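Local coordinates for protein A-adding tRNA nucleotidyltransferase (Aquifex aeolicus, PDB 4WBY) that adds the terminal adenosine to tRNAs ending in CC, using ATP and magnesium, to complete their CCA end, at residues Lys59-Arg64 and Leu80-Leu85. Sequence-based numbering, arbitrary orientation.
Sequences KELARR and LKIGKL
A single methyl of Leu80, CD1, meets two successive helix residues, lying 4.0 Å from Ala62 CB and 4.2 Å from Leu61 CD2. Leu80 holds its CG between the backbone N and the carbonyl carbon (chi1 59°), a rotation that goes with CD1 facing the helix. Leu61, with CG anti to its own N (chi1 -178°), extends to the sheet, and its CD2 also meets Ile82 CD1, the end of an extended branch, at 4.1 Å. No hydrogen bond passes between Lys59-Arg64 and Leu80-Leu85. The axes of 59-64 and 80-82 approach to 9.6 Å at 36°, a spacing that the small Ala62 side chain probably helps to allow. Phe89 and Leu87 of the adjoining strand 85-91 continue this apolar layer, and Ile12 of helix 7-22 touches Ile82. Beyond Ile82 the strand reverses through a type II' turn with Gly83 at positive phi. On the helix, Arg63 grips Glu60 side-on, NH2 to OE2 at 2.7 Å and NE to OE1, while Arg64 NE reaches OE2 from the anti side. The charges of Glu60, Arg63 and Arg64 are thus paired with one another, and Arg64 also bridges to Glu22, whereas this part of the helix-sheet packing in the nucleotidyltransferase head domain probably rests on burial of methyl groups.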
ATOM      1  N   LYS A  59      -4.217  14.355 -26.008  1.00 16.41           N
ATOM      2  CA  LYS A  59      -4.091  15.790 -26.237  1.00 18.23           C
ATOM      3  C   LYS A  59      -5.396  16.372 -26.785  1.00 18.26           C
ATOM      4  O   LYS A  59      -5.776  17.493 -26.447  1.00 19.07           O
ATOM      5  CB  LYS A  59      -2.919  16.086 -27.184  1.00 19.07           C
ATOM      6  CG  LYS A  59      -1.555  15.929 -26.517  1.00 20.77           C
ATOM      7  CD  LYS A  59      -0.412  15.989 -27.516  1.00 25.45           C
ATOM      8  CE  LYS A  59      -0.335  17.317 -28.229  1.00 30.62           C
ATOM      9  NZ  LYS A  59       0.862  17.348 -29.122  1.00 35.29           N
ATOM     10  N   GLU A  60      -6.090  15.608 -27.623  1.00 18.09           N
ATOM     11  CA  GLU A  60      -7.352  16.089 -28.175  1.00 18.61           C
ATOM     12  C   GLU A  60      -8.454  16.109 -27.116  1.00 16.52           C
ATOM     13  O   GLU A  60      -9.231  17.061 -27.039  1.00 17.98           O
ATOM     14  CB  GLU A  60      -7.772  15.239 -29.373  1.00 19.46           C
ATOM     15  CG  GLU A  60      -9.147  15.591 -29.945  1.00 22.92           C
ATOM     16  CD  GLU A  60      -9.233  17.014 -30.494  1.00 29.73           C
ATOM     17  OE1 GLU A  60      -8.181  17.631 -30.766  1.00 32.16           O
ATOM     18  OE2 GLU A  60     -10.365  17.517 -30.658  1.00 33.28           O
ATOM     19  N   LEU A  61      -8.535  15.056 -26.307  1.00 15.39           N
ATOM     20  CA  LEU A  61      -9.479  15.050 -25.200  1.00 15.71           C
ATOM     21  C   LEU A  61      -9.215  16.236 -24.265  1.00 16.16           C
ATOM     22  O   LEU A  61     -10.146  16.928 -23.832  1.00 16.93           O
ATOM     23  CB  LEU A  61      -9.398  13.726 -24.427  1.00 14.66           C
ATOM     24  CG  LEU A  61     -10.376  13.569 -23.257  1.00 14.94           C
ATOM     25  CD1 LEU A  61     -11.826  13.481 -23.752  1.00 16.03           C
ATOM     26  CD2 LEU A  61     -10.018  12.359 -22.379  1.00 16.73           C
ATOM     27  N   ALA A  62      -7.944  16.478 -23.972  1.00 16.56           N
ATOM     28  CA  ALA A  62      -7.568  17.574 -23.083  1.00 16.35           C
ATOM     29  C   ALA A  62      -7.957  18.934 -23.662  1.00 16.63           C
ATOM     30  O   ALA A  62      -8.434  19.806 -22.938  1.00 17.68           O
ATOM     31  CB  ALA A  62      -6.086  17.532 -22.802  1.00 17.37           C
ATOM     32  N   ARG A  63      -7.738  19.110 -24.962  1.00 18.55           N
ATOM     33  CA  ARG A  63      -8.105  20.348 -25.640  1.00 19.83           C
ATOM     34  C   ARG A  63      -9.609  20.611 -25.515  1.00 19.17           C
ATOM     35  O   ARG A  63     -10.048  21.730 -25.205  1.00 20.03           O
ATOM     36  CB  ARG A  63      -7.700  20.280 -27.115  1.00 24.73           C
ATOM     37  CG  ARG A  63      -7.991  21.551 -27.888  1.00 30.85           C
ATOM     38  CD  ARG A  63      -7.826  21.355 -29.398  1.00 35.02           C
ATOM     39  NE  ARG A  63      -8.885  20.520 -29.960  1.00 36.33           N
ATOM     40  CZ  ARG A  63     -10.099  20.966 -30.267  1.00 38.99           C
ATOM     41  NH1 ARG A  63     -10.400  22.240 -30.072  1.00 42.78           N
ATOM     42  NH2 ARG A  63     -11.007  20.142 -30.772  1.00 39.17           N
ATOM     43  N   ARG A  64     -10.402  19.570 -25.740  1.00 18.30           N
ATOM     44  CA  ARG A  64     -11.846  19.732 -25.676  1.00 19.65           C
ATOM     45  C   ARG A  64     -12.324  20.081 -24.274  1.00 18.83           C
ATOM     46  O   ARG A  64     -13.314  20.803 -24.117  1.00 21.96           O
ATOM     47  CB  ARG A  64     -12.540  18.470 -26.172  1.00 20.62           C
ATOM     48  CG  ARG A  64     -12.254  18.203 -27.627  1.00 21.02           C
ATOM     49  CD  ARG A  64     -13.022  17.008 -28.142  1.00 25.34           C
ATOM     50  NE  ARG A  64     -12.589  16.670 -29.492  1.00 28.77           N
ATOM     51  CZ  ARG A  64     -13.203  15.798 -30.284  1.00 33.92           C
ATOM     52  NH1 ARG A  64     -14.298  15.176 -29.873  1.00 36.53           N
ATOM     53  NH2 ARG A  64     -12.726  15.557 -31.494  1.00 35.81           N
ATOM     54  N   LEU A  80      -3.756  13.223 -17.748  1.00 16.15           N
ATOM     55  CA  LEU A  80      -4.521  14.450 -17.543  1.00 15.62           C
ATOM     56  C   LEU A  80      -5.599  14.195 -16.504  1.00 15.59           C
ATOM     57  O   LEU A  80      -5.891  13.048 -16.161  1.00 18.43           O
ATOM     58  CB  LEU A  80      -5.138  14.957 -18.852  1.00 17.01           C
ATOM     59  CG  LEU A  80      -6.088  13.986 -19.546  1.00 17.17           C
ATOM     60  CD1 LEU A  80      -7.239  14.711 -20.224  1.00 23.10           C
ATOM     61  CD2 LEU A  80      -5.324  13.165 -20.571  1.00 24.31           C
ATOM     62  N   LYS A  81      -6.163  15.273 -15.981  1.00 17.20           N
ATOM     63  CA  LYS A  81      -7.214  15.184 -14.986  1.00 17.04           C
ATOM     64  C   LYS A  81      -8.409  15.983 -15.484  1.00 16.69           C
ATOM     65  O   LYS A  81      -8.254  17.108 -15.950  1.00 19.20           O
ATOM     66  CB  LYS A  81      -6.727  15.715 -13.634  1.00 20.38           C
ATOM     67  CG  LYS A  81      -7.702  15.479 -12.484  1.00 26.52           C
ATOM     68  CD  LYS A  81      -7.109  15.879 -11.136  1.00 31.45           C
ATOM     69  CE  LYS A  81      -8.072  15.571  -9.995  1.00 35.61           C
ATOM     70  NZ  LYS A  81      -7.493  15.883  -8.655  1.00 38.89           N
ATOM     71  N   ILE A  82      -9.594  15.392 -15.404  1.00 17.04           N
ATOM     72  CA  ILE A  82     -10.821  16.091 -15.748  1.00 17.87           C
ATOM     73  C   ILE A  82     -11.759  15.976 -14.549  1.00 18.66           C
ATOM     74  O   ILE A  82     -12.212  14.885 -14.210  1.00 18.68           O
ATOM     75  CB  ILE A  82     -11.487  15.513 -17.018  1.00 18.39           C
ATOM     76  CG1 ILE A  82     -10.568  15.683 -18.229  1.00 20.26           C
ATOM     77  CG2 ILE A  82     -12.807  16.226 -17.285  1.00 21.83           C
ATOM     78  CD1 ILE A  82     -11.081  15.001 -19.491  1.00 23.27           C
ATOM     79  N   GLY A  83     -12.031  17.102 -13.900  1.00 19.33           N
ATOM     80  CA  GLY A  83     -12.779  17.079 -12.655  1.00 21.87           C
ATOM     81  C   GLY A  83     -12.064  16.166 -11.670  1.00 22.02           C
ATOM     82  O   GLY A  83     -10.865  16.302 -11.451  1.00 22.06           O
ATOM     83  N   LYS A  84     -12.792  15.210 -11.100  1.00 22.72           N
ATOM     84  CA  LYS A  84     -12.216  14.289 -10.125  1.00 23.01           C
ATOM     85  C   LYS A  84     -11.527  13.077 -10.760  1.00 19.61           C
ATOM     86  O   LYS A  84     -10.919  12.259 -10.058  1.00 22.61           O
ATOM     87  CB  LYS A  84     -13.307  13.810  -9.163  1.00 29.08           C
ATOM     88  CG  LYS A  84     -13.890  14.914  -8.301  1.00 38.52           C
ATOM     89  CD  LYS A  84     -12.876  15.390  -7.279  1.00 47.26           C
ATOM     90  CE  LYS A  84     -13.452  16.481  -6.386  1.00 52.26           C
ATOM     91  NZ  LYS A  84     -12.498  16.871  -5.315  1.00 53.76           N
ATOM     92  N   LEU A  85     -11.627  12.950 -12.079  1.00 17.30           N
ATOM     93  CA  LEU A  85     -11.060  11.799 -12.790  1.00 16.75           C
ATOM     94  C   LEU A  85      -9.603  11.987 -13.194  1.00 18.63           C
ATOM     95  O   LEU A  85      -9.278  12.905 -13.944  1.00 21.97           O
ATOM     96  CB  LEU A  85     -11.865  11.505 -14.051  1.00 18.78           C
ATOM     97  CG  LEU A  85     -13.261  10.942 -13.859  1.00 23.40           C
ATOM     98  CD1 LEU A  85     -13.969  10.937 -15.209  1.00 25.48           C
ATOM     99  CD2 LEU A  85     -13.181   9.536 -13.287  1.00 26.32           C
TER